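Local structure of aromatic-L-amino-acid decarboxylase (Catharanthus roseus, 6EEW) at residues F124-V127 against T133-E136; L143-K148 against S152-G157; S168-C173 against T328-K333; R179-E184 against G281-V286; L338-A341 against E347-K350. The protein decarboxylates L-tryptophan to tryptamine and 5-hydroxy-L-tryptophan to serotonin, working as a homodimer with pyridoxal 5'-phosphate as cofactor. All coordinates share one frame; numbering follows the deposited sequence.

Contact 1 (F124-V127 against T133-E136). With TRP (tryptophan), chain G.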
# COMPACT_ATOMS: atom_id res chain seq x y z
N PHE A 124 2.68 13.00 -1.59
CA PHE A 124 1.26 13.26 -1.42
C PHE A 124 0.78 14.46 -2.23
O PHE A 124 -0.41 14.53 -2.54
CB PHE A 124 0.89 13.44 0.07
CG PHE A 124 1.89 14.23 0.88
CD1 PHE A 124 1.90 15.61 0.85
CD2 PHE A 124 2.80 13.58 1.69
CE1 PHE A 124 2.80 16.33 1.61
CE2 PHE A 124 3.73 14.29 2.44
CZ PHE A 124 3.72 15.67 2.40
N THR A 125 1.68 15.37 -2.59
CA THR A 125 1.31 16.52 -3.40
C THR A 125 2.35 16.71 -4.49
O THR A 125 3.43 16.11 -4.47
CB THR A 125 1.20 17.80 -2.55
OG1 THR A 125 2.48 18.10 -1.95
CG2 THR A 125 0.17 17.59 -1.46
N TRP A 126 2.01 17.51 -5.51
CA TRP A 126 3.03 17.85 -6.50
C TRP A 126 4.21 18.57 -5.85
O TRP A 126 5.38 18.25 -6.11
CB TRP A 126 2.42 18.72 -7.60
CG TRP A 126 3.44 19.20 -8.58
CD1 TRP A 126 3.84 18.58 -9.74
CD2 TRP A 126 4.22 20.39 -8.47
NE1 TRP A 126 4.81 19.33 -10.35
CE2 TRP A 126 5.07 20.44 -9.59
CE3 TRP A 126 4.29 21.42 -7.52
CZ2 TRP A 126 5.97 21.48 -9.80
CZ3 TRP A 126 5.19 22.45 -7.73
CH2 TRP A 126 6.01 22.48 -8.87
N VAL A 127 3.93 19.52 -4.96
CA VAL A 127 5.01 20.27 -4.31
C VAL A 127 5.87 19.34 -3.46
O VAL A 127 7.09 19.51 -3.38
CB VAL A 127 4.41 21.43 -3.50
CG1 VAL A 127 3.15 20.94 -2.85
CG2 VAL A 127 5.42 21.95 -2.45
N THR A 133 5.34 12.89 -9.00
CA THR A 133 3.98 13.03 -9.52
C THR A 133 3.95 13.17 -11.04
O THR A 133 3.11 12.54 -11.72
CB THR A 133 3.31 14.22 -8.86
OG1 THR A 133 3.06 13.93 -7.48
CG2 THR A 133 2.03 14.56 -9.56
N GLU A 134 4.83 14.00 -11.59
CA GLU A 134 4.82 14.23 -13.03
C GLU A 134 5.18 12.96 -13.79
O GLU A 134 4.52 12.61 -14.77
CB GLU A 134 5.76 15.39 -13.38
CG GLU A 134 5.30 16.71 -12.79
CD GLU A 134 5.68 17.89 -13.68
OE1 GLU A 134 6.11 17.64 -14.83
OE2 GLU A 134 5.54 19.05 -13.25
N LEU A 135 6.22 12.25 -13.34
CA LEU A 135 6.59 11.01 -14.00
C LEU A 135 5.47 10.00 -13.87
O LEU A 135 5.28 9.18 -14.77
CB LEU A 135 7.88 10.44 -13.42
CG LEU A 135 8.34 9.13 -14.09
CD1 LEU A 135 8.77 9.36 -15.56
CD2 LEU A 135 9.46 8.45 -13.33
N GLU A 136 4.71 10.02 -12.77
CA GLU A 136 3.60 9.08 -12.69
C GLU A 136 2.54 9.38 -13.73
O GLU A 136 2.03 8.47 -14.40
CB GLU A 136 2.99 9.10 -11.29
CG GLU A 136 1.87 8.08 -11.10
CD GLU A 136 1.74 7.64 -9.65
OE1 GLU A 136 2.72 7.78 -8.89
OE2 GLU A 136 0.66 7.10 -9.30
N TRP G . 2.57 14.04 7.85
CA TRP G . 2.60 14.72 6.57
C TRP G . 1.71 15.96 6.63
O TRP G . 1.78 16.70 7.62
CB TRP G . 2.14 13.78 5.44
CG TRP G . 2.61 12.34 5.59
CD1 TRP G . 1.82 11.22 5.50
CD2 TRP G . 3.94 11.88 5.85
NE1 TRP G . 2.59 10.09 5.68
CE2 TRP G . 3.89 10.47 5.90
CE3 TRP G . 5.16 12.51 6.05
CZ2 TRP G . 5.01 9.69 6.14
CZ3 TRP G . 6.29 11.73 6.28
CH2 TRP G . 6.21 10.33 6.33
OXT TRP G . 0.91 16.26 5.73
O HOH W 1 5.12 13.86 -5.92
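Trp126 brings the NE1 corner of its indole over to Glu134, on the first turns of helix 130-146, and gives its N-H to OE2 at 3.0 Å. With CG anti to the backbone N (chi1 175°), the indole extends from the loop toward the helix. The bond bends to 157° at the hydrogen and lands on the anti lone pair of OE2; the oxygen lies somewhat out of the indole plane, and the aliphatic CG of Glu134 sits in that plane at the ring edge, 3.6 Å from NE1. One residue earlier on the helix, at Thr133, a water joins the two segments: it accepts from Thr133 OG1 at 2.6 Å and donates to Thr125 O at 3.2 Å. Phe124 leans the other way, its CE2 3.4 Å from CB of a bound tryptophan, while Phe100 of the second subunit meets its ring edge-to-face. The Glu134 carboxylate also takes backbone N-H groups of the second subunit, from Gly57 to OE2 and from Leu59 to OE1. One carboxylate thus gathers an indole and two peptide donors at the dimer interface, which would probably favour its ionised form.

Contact 2 (L143-K148 against S152-G157)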
# COMPACT_ATOMS: atom_id res chain seq x y z
N LEU A 143 1.46 3.95 -20.68
CA LEU A 143 0.84 2.64 -20.60
C LEU A 143 -0.54 2.65 -21.23
O LEU A 143 -0.90 1.72 -21.95
CB LEU A 143 0.81 2.20 -19.15
CG LEU A 143 1.05 0.73 -18.88
CD1 LEU A 143 2.20 0.25 -19.71
CD2 LEU A 143 1.38 0.59 -17.39
N ALA A 144 -1.30 3.72 -21.00
CA ALA A 144 -2.62 3.82 -21.60
C ALA A 144 -2.53 3.72 -23.12
O ALA A 144 -3.37 3.07 -23.75
CB ALA A 144 -3.28 5.13 -21.18
N GLN A 145 -1.53 4.38 -23.71
CA GLN A 145 -1.36 4.32 -25.16
C GLN A 145 -0.94 2.92 -25.62
O GLN A 145 -1.41 2.44 -26.66
CB GLN A 145 -0.32 5.33 -25.62
CG GLN A 145 -0.68 6.77 -25.36
CD GLN A 145 0.50 7.68 -25.68
OE1 GLN A 145 0.79 7.92 -26.84
NE2 GLN A 145 1.20 8.14 -24.65
N ILE A 146 -0.04 2.27 -24.89
CA ILE A 146 0.31 0.90 -25.28
C ILE A 146 -0.95 0.05 -25.26
O ILE A 146 -1.20 -0.74 -26.18
CB ILE A 146 1.41 0.33 -24.36
CG1 ILE A 146 2.73 1.07 -24.56
CG2 ILE A 146 1.66 -1.13 -24.67
CD1 ILE A 146 3.62 1.02 -23.33
N LEU A 147 -1.78 0.22 -24.23
CA LEU A 147 -3.04 -0.51 -24.19
C LEU A 147 -4.03 0.01 -25.21
O LEU A 147 -5.13 -0.55 -25.30
CB LEU A 147 -3.64 -0.42 -22.79
CG LEU A 147 -2.79 -1.06 -21.68
CD1 LEU A 147 -3.30 -0.69 -20.27
CD2 LEU A 147 -2.68 -2.56 -21.87
N LYS A 148 -3.68 1.07 -25.95
CA LYS A 148 -4.57 1.66 -26.95
C LYS A 148 -5.93 2.02 -26.36
O LYS A 148 -6.98 1.78 -26.95
CB LYS A 148 -4.74 0.76 -28.18
CG LYS A 148 -3.46 0.58 -29.01
CD LYS A 148 -3.69 -0.35 -30.18
CE LYS A 148 -2.40 -0.69 -30.93
NZ LYS A 148 -1.69 0.52 -31.47
N SER A 152 -9.90 9.51 -23.42
CA SER A 152 -10.71 9.80 -22.25
C SER A 152 -10.17 9.16 -20.98
O SER A 152 -10.71 9.41 -19.90
CB SER A 152 -12.15 9.36 -22.51
OG SER A 152 -12.19 8.00 -22.90
N PHE A 153 -9.10 8.36 -21.07
CA PHE A 153 -8.44 7.78 -19.91
C PHE A 153 -7.07 8.39 -19.66
O PHE A 153 -6.31 7.85 -18.85
CB PHE A 153 -8.30 6.26 -20.07
CG PHE A 153 -9.62 5.52 -20.06
CD1 PHE A 153 -10.19 5.14 -18.84
CD2 PHE A 153 -10.27 5.21 -21.25
CE1 PHE A 153 -11.40 4.45 -18.79
CE2 PHE A 153 -11.48 4.51 -21.22
CZ PHE A 153 -12.05 4.14 -19.98
N MET A 154 -6.71 9.46 -20.36
CA MET A 154 -5.36 9.99 -20.30
C MET A 154 -5.35 11.40 -19.73
O MET A 154 -6.26 12.20 -19.98
CB MET A 154 -4.70 10.03 -21.70
CG MET A 154 -4.66 8.70 -22.36
SD MET A 154 -3.90 8.75 -23.99
CE MET A 154 -4.17 7.04 -24.46
N PHE A 155 -4.27 11.70 -19.01
CA PHE A 155 -4.06 13.05 -18.51
C PHE A 155 -3.92 14.03 -19.67
O PHE A 155 -4.44 15.15 -19.61
CB PHE A 155 -2.82 13.09 -17.62
CG PHE A 155 -3.02 12.46 -16.26
CD1 PHE A 155 -3.75 13.11 -15.27
CD2 PHE A 155 -2.48 11.21 -15.98
CE1 PHE A 155 -3.94 12.53 -14.01
CE2 PHE A 155 -2.66 10.63 -14.73
CZ PHE A 155 -3.39 11.30 -13.74
N SER A 156 -3.22 13.62 -20.74
CA SER A 156 -3.15 14.44 -21.94
C SER A 156 -4.52 14.66 -22.58
O SER A 156 -4.70 15.64 -23.31
CB SER A 156 -2.20 13.81 -22.97
OG SER A 156 -2.63 12.50 -23.30
N GLY A 157 -5.48 13.78 -22.31
CA GLY A 157 -6.86 13.97 -22.73
C GLY A 157 -7.75 14.48 -21.61
O GLY A 157 -7.46 15.51 -20.99
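The chain leaves helix 130-146 through a Schellman motif, with Lys148 at positive phi and its N bonded to Gln145 O, then doubles back so that Met154 comes level with Ala144, their CA atoms 6.9 Å apart. This helix-to-strand connection leads into strand 160-164, outermost, within this chain, in the large mixed sheet of the pyridoxal-phosphate fold. Met154 carries the contact. Its CG lies beside the backbone N, anti to the carbonyl carbon (chi1 -57°), and beyond it the chain is fully extended; this straight run lays the methyl end of the thioether on the helix. CE rests against Gln145 CG at 3.6 Å and Ala144 CB at 3.9 Å, and SD passes 4.0 Å from Gln145 CG where the two side chains run at about a right angle. No hydrogen bond crosses; the glutamine offers its CG methylene, and the methyl also lies 3.8 Å from Gln145 N. Gln145 NE2 bonds to Asp141 O and to Glu65 O of the second subunit. With a serine here, Ala144 CB and Gln145 CG would probably lose the thioether packed on them, opening a gap between helix and returning chain. Asp141, a turn earlier on the helix, takes the backbone N-H groups of Phe155 and Ser156 and so fixes the turn after Met154. Closer in, Met154 CG also meets Ala144 CB, at 4.0 Å.

Contact 3 (S168-C173 against T328-K333)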
# COMPACT_ATOMS: atom_id res chain seq x y z
N SER A 168 -7.53 -4.73 -4.81
CA SER A 168 -8.59 -4.54 -3.84
C SER A 168 -8.83 -3.06 -3.58
O SER A 168 -9.98 -2.60 -3.56
CB SER A 168 -8.29 -5.30 -2.55
OG SER A 168 -8.56 -6.69 -2.73
N GLU A 169 -7.76 -2.27 -3.42
CA GLU A 169 -7.98 -0.86 -3.12
C GLU A 169 -8.35 -0.06 -4.36
O GLU A 169 -9.07 0.94 -4.25
CB GLU A 169 -6.76 -0.26 -2.40
CG GLU A 169 -5.41 -0.34 -3.10
CD GLU A 169 -4.28 0.37 -2.31
OE1 GLU A 169 -4.47 0.63 -1.11
OE2 GLU A 169 -3.22 0.69 -2.91
N SER A 170 -7.93 -0.48 -5.55
CA SER A 170 -8.41 0.19 -6.76
C SER A 170 -9.91 -0.01 -6.93
O SER A 170 -10.66 0.94 -7.19
CB SER A 170 -7.65 -0.32 -7.96
OG SER A 170 -6.29 -0.01 -7.79
N ILE A 171 -10.37 -1.25 -6.79
CA ILE A 171 -11.80 -1.52 -6.88
C ILE A 171 -12.54 -0.80 -5.77
O ILE A 171 -13.63 -0.25 -6.00
CB ILE A 171 -12.07 -3.04 -6.85
CG1 ILE A 171 -11.54 -3.67 -8.15
CG2 ILE A 171 -13.55 -3.30 -6.79
CD1 ILE A 171 -11.82 -5.17 -8.26
N LEU A 172 -11.99 -0.81 -4.55
CA LEU A 172 -12.63 -0.11 -3.44
C LEU A 172 -12.81 1.37 -3.75
O LEU A 172 -13.87 1.94 -3.51
CB LEU A 172 -11.81 -0.32 -2.17
CG LEU A 172 -12.26 0.38 -0.89
CD1 LEU A 172 -13.69 0.01 -0.53
CD2 LEU A 172 -11.32 0.06 0.26
N CYS A 173 -11.78 2.00 -4.32
CA CYS A 173 -11.88 3.42 -4.67
C CYS A 173 -12.95 3.65 -5.73
O CYS A 173 -13.78 4.57 -5.60
CB CYS A 173 -10.50 3.94 -5.11
SG CYS A 173 -9.35 4.27 -3.65
N THR A 328 -0.09 -1.68 -8.97
CA THR A 328 -1.37 -1.80 -9.66
C THR A 328 -1.70 -0.47 -10.34
O THR A 328 -1.51 0.59 -9.75
CB THR A 328 -2.46 -2.19 -8.68
OG1 THR A 328 -2.24 -3.56 -8.33
CG2 THR A 328 -3.82 -2.01 -9.28
N CYS A 329 -2.11 -0.52 -11.60
CA CYS A 329 -2.46 0.67 -12.36
C CYS A 329 -3.97 0.77 -12.45
O CYS A 329 -4.65 -0.22 -12.74
CB CYS A 329 -1.87 0.64 -13.76
SG CYS A 329 -0.10 0.53 -13.81
N LEU A 330 -4.48 1.98 -12.23
CA LEU A 330 -5.90 2.26 -12.28
C LEU A 330 -6.12 3.47 -13.17
O LEU A 330 -5.44 4.49 -13.01
CB LEU A 330 -6.46 2.54 -10.89
CG LEU A 330 -7.89 3.07 -10.77
CD1 LEU A 330 -8.90 1.97 -11.08
CD2 LEU A 330 -8.08 3.62 -9.37
N TRP A 331 -6.97 3.31 -14.17
CA TRP A 331 -7.41 4.41 -15.01
C TRP A 331 -8.89 4.69 -14.77
O TRP A 331 -9.69 3.77 -14.57
CB TRP A 331 -7.19 4.09 -16.48
CG TRP A 331 -5.77 4.00 -16.94
CD1 TRP A 331 -5.00 4.99 -17.49
CD2 TRP A 331 -4.96 2.83 -16.94
NE1 TRP A 331 -3.76 4.50 -17.84
CE2 TRP A 331 -3.71 3.17 -17.51
CE3 TRP A 331 -5.17 1.51 -16.51
CZ2 TRP A 331 -2.69 2.25 -17.64
CZ3 TRP A 331 -4.15 0.61 -16.64
CH2 TRP A 331 -2.92 0.98 -17.19
N VAL A 332 -9.24 5.97 -14.83
CA VAL A 332 -10.60 6.42 -14.60
C VAL A 332 -10.94 7.45 -15.67
O VAL A 332 -10.15 8.35 -15.97
CB VAL A 332 -10.78 7.01 -13.19
CG1 VAL A 332 -12.18 7.52 -13.04
CG2 VAL A 332 -10.52 5.92 -12.18
N LYS A 333 -12.13 7.29 -16.25
CA LYS A 333 -12.56 8.15 -17.35
C LYS A 333 -13.01 9.51 -16.84
O LYS A 333 -12.87 10.51 -17.55
CB LYS A 333 -13.67 7.45 -18.13
CG LYS A 333 -14.02 8.11 -19.46
CD LYS A 333 -14.92 7.19 -20.28
CE LYS A 333 -16.24 6.95 -19.58
NZ LYS A 333 -17.06 5.96 -20.33
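Ser170 OG points from helix 167-186 at strand 328-332 and touches Thr328 CG2 at 3.5 Å, the closest approach between the two segments. This is helix-on-sheet packing in the large domain of a fold-type I pyridoxal-phosphate enzyme, the helix packed against the mixed seven-stranded sheet. Leu330, two residues along the strand on the same face, completes the first shell: its CB is 4.0 Å from Ser170 OG and its CD1 is 4.1 Å from Ser170 CB. The leucine has CG anti to the backbone N (chi1 171°), which carries its branched end up beside the serine. So small a side chain lets the backbones come near, with the CA atoms of Ser170 and Leu330 6.4 Å apart. No hydrogen bond crosses the contact, yet the hydroxyls of both segments are served nearby: Ser170 OG bonds to Thr166 O in the preceding turn, and Thr328 OG1 to Ser316 OG. For Thr328 this leaves CG2, anti to the backbone N, as the branch facing the helix. Farther out, Leu330 pairs through its backbone with Val162, and Cys329 with Leu315, setting the strand between its two neighbours in the sheet. The site is close by. Thr328 touches His318, which binds L-tryptophan, and two residues before Ser170 lies Ser168, whose OG bonds to phosphate oxygen OP1 of the pyridoxal-phosphate lysine at position 319. Within the helix, Leu172 N donates to Ser168 O at 2.9 Å.

Contact 4 (R179-E184 against G281-V286)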
# COMPACT_ATOMS: atom_id res chain seq x y z
N ARG A 179 -20.58 4.97 -5.38
CA ARG A 179 -21.47 5.14 -4.23
C ARG A 179 -21.74 6.61 -3.97
O ARG A 179 -22.88 7.01 -3.73
CB ARG A 179 -20.86 4.48 -2.99
CG ARG A 179 -21.74 4.58 -1.72
CD ARG A 179 -20.90 4.34 -0.44
NE ARG A 179 -20.06 5.50 -0.15
CZ ARG A 179 -19.02 5.49 0.68
NH1 ARG A 179 -18.66 4.37 1.29
NH2 ARG A 179 -18.31 6.59 0.86
N GLU A 180 -20.69 7.44 -3.99
CA GLU A 180 -20.87 8.84 -3.65
C GLU A 180 -21.61 9.58 -4.76
O GLU A 180 -22.38 10.50 -4.48
CB GLU A 180 -19.52 9.50 -3.36
CG GLU A 180 -18.97 9.20 -1.96
CD GLU A 180 -19.92 9.57 -0.80
OE1 GLU A 180 -20.61 10.62 -0.87
OE2 GLU A 180 -19.98 8.79 0.17
N ARG A 181 -21.39 9.22 -6.03
CA ARG A 181 -22.22 9.81 -7.07
C ARG A 181 -23.70 9.57 -6.77
O ARG A 181 -24.52 10.51 -6.77
CB ARG A 181 -21.87 9.22 -8.44
CG ARG A 181 -22.75 9.79 -9.54
CD ARG A 181 -22.33 9.34 -10.92
NE ARG A 181 -22.39 7.90 -11.09
CZ ARG A 181 -21.93 7.29 -12.18
NH1 ARG A 181 -21.38 8.02 -13.14
NH2 ARG A 181 -22.00 5.97 -12.31
N ALA A 182 -24.04 8.32 -6.43
CA ALA A 182 -25.42 8.03 -6.07
C ALA A 182 -25.86 8.83 -4.84
O ALA A 182 -26.93 9.45 -4.86
CB ALA A 182 -25.60 6.52 -5.82
N LEU A 183 -25.05 8.85 -3.78
CA LEU A 183 -25.48 9.49 -2.53
C LEU A 183 -25.65 10.99 -2.69
O LEU A 183 -26.53 11.59 -2.07
CB LEU A 183 -24.50 9.19 -1.40
CG LEU A 183 -24.30 7.73 -0.97
CD1 LEU A 183 -23.31 7.65 0.20
CD2 LEU A 183 -25.62 7.03 -0.66
N GLU A 184 -24.79 11.64 -3.48
CA GLU A 184 -25.00 13.05 -3.74
C GLU A 184 -26.25 13.28 -4.57
O GLU A 184 -26.94 14.30 -4.38
CB GLU A 184 -23.77 13.66 -4.43
CG GLU A 184 -22.50 13.72 -3.59
CD GLU A 184 -21.38 14.48 -4.29
OE1 GLU A 184 -21.68 15.26 -5.22
OE2 GLU A 184 -20.20 14.29 -3.92
N GLY A 281 -27.09 3.14 -16.15
CA GLY A 281 -26.38 4.05 -15.28
C GLY A 281 -25.49 3.38 -14.26
O GLY A 281 -25.21 3.95 -13.21
N ILE A 282 -25.04 2.17 -14.55
CA ILE A 282 -24.18 1.40 -13.67
C ILE A 282 -22.73 1.75 -13.97
O ILE A 282 -22.31 1.74 -15.13
CB ILE A 282 -24.42 -0.11 -13.87
CG1 ILE A 282 -25.89 -0.44 -13.56
CG2 ILE A 282 -23.42 -0.92 -13.05
CD1 ILE A 282 -26.34 -1.79 -14.08
N TRP A 283 -21.96 2.04 -12.93
CA TRP A 283 -20.52 2.21 -13.09
C TRP A 283 -19.90 0.86 -13.35
O TRP A 283 -20.02 -0.06 -12.53
CB TRP A 283 -19.91 2.82 -11.84
CG TRP A 283 -18.44 3.01 -11.93
CD1 TRP A 283 -17.50 2.07 -12.22
CD2 TRP A 283 -17.72 4.21 -11.61
NE1 TRP A 283 -16.24 2.62 -12.16
CE2 TRP A 283 -16.35 3.93 -11.78
CE3 TRP A 283 -18.11 5.49 -11.22
CZ2 TRP A 283 -15.38 4.89 -11.59
CZ3 TRP A 283 -17.13 6.44 -11.03
CH2 TRP A 283 -15.79 6.14 -11.21
N ILE A 284 -19.21 0.72 -14.47
CA ILE A 284 -18.55 -0.54 -14.80
C ILE A 284 -17.05 -0.37 -14.64
O ILE A 284 -16.43 0.54 -15.23
CB ILE A 284 -18.93 -1.03 -16.21
CG1 ILE A 284 -18.22 -2.36 -16.50
CG2 ILE A 284 -18.68 0.04 -17.27
CD1 ILE A 284 -18.70 -3.03 -17.76
N HIS A 285 -16.46 -1.26 -13.85
CA HIS A 285 -15.03 -1.30 -13.64
C HIS A 285 -14.54 -2.63 -14.16
O HIS A 285 -15.12 -3.68 -13.85
CB HIS A 285 -14.65 -1.14 -12.15
CG HIS A 285 -13.20 -1.39 -11.89
ND1 HIS A 285 -12.25 -0.39 -11.97
CD2 HIS A 285 -12.53 -2.53 -11.60
CE1 HIS A 285 -11.05 -0.91 -11.74
NE2 HIS A 285 -11.20 -2.20 -11.51
N VAL A 286 -13.48 -2.59 -14.95
CA VAL A 286 -12.87 -3.79 -15.50
C VAL A 286 -11.65 -4.11 -14.65
O VAL A 286 -10.67 -3.34 -14.62
CB VAL A 286 -12.52 -3.63 -16.98
CG1 VAL A 286 -11.74 -4.82 -17.46
CG2 VAL A 286 -13.82 -3.48 -17.78
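Both key side chains, Arg181 and Trp283, leave the backbone with CG anti to N, and the arginine then bends at chi3 (61°) to bring its guanidinium beside the indole. Contact is made by one end of the group: NH2 stands 3.8 Å from Trp283 CB and 4.1 Å from CE3. CE3 of the indole lies over one face of the guanidinium, displaced toward its rim, and the two planes are 60° apart, too steep for a flat stack. NH2 also comes within 3.9 Å of Gly281 O, approaching obliquely. Gly281, the first residue past helix 270-280, has positive phi in a Schellman motif, just before the chain enters the strand. What joins the segments is thus van der Waals packing of an arginine end on a tryptophan, with no hydrogen bond between them. The indole NE1 bonds instead to Ser312 OG. In the fold, helix 167-186 lies against strand 283-287 of the central mixed sheet: Trp283 packs also on Ala177 and Ala178 of that helix and meets the ring of Phe254 on the adjacent strand 251-258, while helix 270-280 packs on Ile284.

Contact 5 (L338-A341 against E347-K350)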
# COMPACT_ATOMS: atom_id res chain seq x y z
N LEU A 338 -14.00 10.42 -8.93
CA LEU A 338 -13.11 9.82 -7.94
C LEU A 338 -12.68 10.83 -6.89
O LEU A 338 -12.69 10.55 -5.69
CB LEU A 338 -11.87 9.25 -8.62
CG LEU A 338 -10.88 8.57 -7.67
CD1 LEU A 338 -11.47 7.27 -7.14
CD2 LEU A 338 -9.53 8.35 -8.35
N LEU A 339 -12.24 12.00 -7.35
CA LEU A 339 -11.77 13.05 -6.45
C LEU A 339 -12.88 13.49 -5.49
O LEU A 339 -12.67 13.54 -4.28
CB LEU A 339 -11.24 14.21 -7.28
CG LEU A 339 -9.76 14.07 -7.58
CD1 LEU A 339 -9.42 12.62 -7.84
CD2 LEU A 339 -9.36 14.94 -8.76
N ARG A 340 -14.08 13.76 -6.01
CA ARG A 340 -15.18 14.09 -5.12
C ARG A 340 -15.36 13.00 -4.09
O ARG A 340 -15.57 13.28 -2.90
CB ARG A 340 -16.47 14.28 -5.92
CG ARG A 340 -16.45 15.51 -6.78
CD ARG A 340 -17.76 15.73 -7.48
NE ARG A 340 -18.83 16.14 -6.58
CZ ARG A 340 -18.97 17.38 -6.15
NH1 ARG A 340 -18.08 18.31 -6.51
NH2 ARG A 340 -19.97 17.71 -5.35
N ALA A 341 -15.27 11.75 -4.52
CA ALA A 341 -15.53 10.65 -3.60
C ALA A 341 -14.52 10.62 -2.46
O ALA A 341 -14.88 10.31 -1.32
CB ALA A 341 -15.50 9.32 -4.36
N GLU A 347 -14.84 23.15 0.14
CA GLU A 347 -14.57 24.06 -0.96
C GLU A 347 -14.42 23.31 -2.28
O GLU A 347 -14.98 23.73 -3.30
CB GLU A 347 -13.32 24.90 -0.67
CG GLU A 347 -13.16 26.07 -1.63
CD GLU A 347 -12.19 27.12 -1.13
OE1 GLU A 347 -10.99 26.80 -0.94
OE2 GLU A 347 -12.63 28.28 -0.93
N TYR A 348 -13.69 22.19 -2.29
CA TYR A 348 -13.57 21.42 -3.53
C TYR A 348 -14.93 20.89 -3.97
O TYR A 348 -15.24 20.86 -5.16
CB TYR A 348 -12.59 20.26 -3.36
CG TYR A 348 -12.46 19.40 -4.61
CD1 TYR A 348 -11.59 19.77 -5.64
CD2 TYR A 348 -13.22 18.25 -4.78
CE1 TYR A 348 -11.47 19.00 -6.80
CE2 TYR A 348 -13.11 17.47 -5.92
CZ TYR A 348 -12.23 17.85 -6.93
OH TYR A 348 -12.12 17.09 -8.08
N LEU A 349 -15.76 20.48 -3.01
CA LEU A 349 -17.04 19.89 -3.36
C LEU A 349 -18.05 20.93 -3.82
O LEU A 349 -18.98 20.60 -4.56
CB LEU A 349 -17.60 19.09 -2.17
CG LEU A 349 -16.77 17.88 -1.75
CD1 LEU A 349 -17.51 17.05 -0.72
CD2 LEU A 349 -16.40 17.02 -2.96
N LYS A 350 -17.89 22.19 -3.41
CA LYS A 350 -18.83 23.21 -3.87
C LYS A 350 -18.57 23.58 -5.33
O LYS A 350 -19.51 23.82 -6.09
CB LYS A 350 -18.79 24.44 -2.98
CG LYS A 350 -17.59 25.35 -3.18
CD LYS A 350 -17.92 26.77 -2.72
CE LYS A 350 -16.80 27.38 -1.89
NZ LYS A 350 -17.06 27.27 -0.42
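Helices 335-341 and 346-350 follow one another as a pair of short helices at the protein surface, and the second of them bears Tyr348, a residue of the L-tryptophan binding site. Arg340 ties the two together by holding a single atom, Leu349 O, end-on with both terminal nitrogens: NH1 at 3.1 Å and NH2 at 3.2 Å. The oxygen lies in the guanidinium plane; NH2 arrives on a carbonyl lone pair, whereas NH1 is tilted 31° from the carbonyl plane. A bend at chi3 (70°) turns the guanidinium back over Leu349, whose CD2 sits above the centre of one face, 4.1 Å from the plane. NH2 has a stronger partner too, a salt bridge to Glu184 OE1 on helix 167-186. Alongside the arginine's aliphatic part, the Tyr348 ring has CE2 4.0 Å from Arg340 CG, and its OH lies 3.1 Å from Leu339 CB. Were Arg340 replaced by a leucine, Leu349 O would probably lose both donors, and Glu184 this countercharge. Lys211 of the second subunit donates to Arg340 O and packs on Leu349, so the pair belongs to the dimer interface as well. Both helices follow strand 328-332 of the mixed sheet, in the large domain of a fold-type I pyridoxal-phosphate enzyme.

Contact 3 is the core of the set, all its touching residues buried; contact 2 is also buried, contacts 1 and 4 partly so, and contact 5 lies at the surface. Helix 130-146 serves contacts 1 and 2, and helix 167-186 serves contacts 3 and 4, which both reach the central mixed sheet, with Leu330 packing on His285. Contact 2 meets contact 3 through Trp331, and the Glu184–Arg340 salt bridge joins 4 to 5. Chemistry differs with place, though not strictly with depth: contacts 2, 3 and 4 pack without a hydrogen bond across them, contact 4 through an arginine end on a tryptophan, whereas contacts 1 and 5 are hydrogen-bonded. All five touch the second subunit.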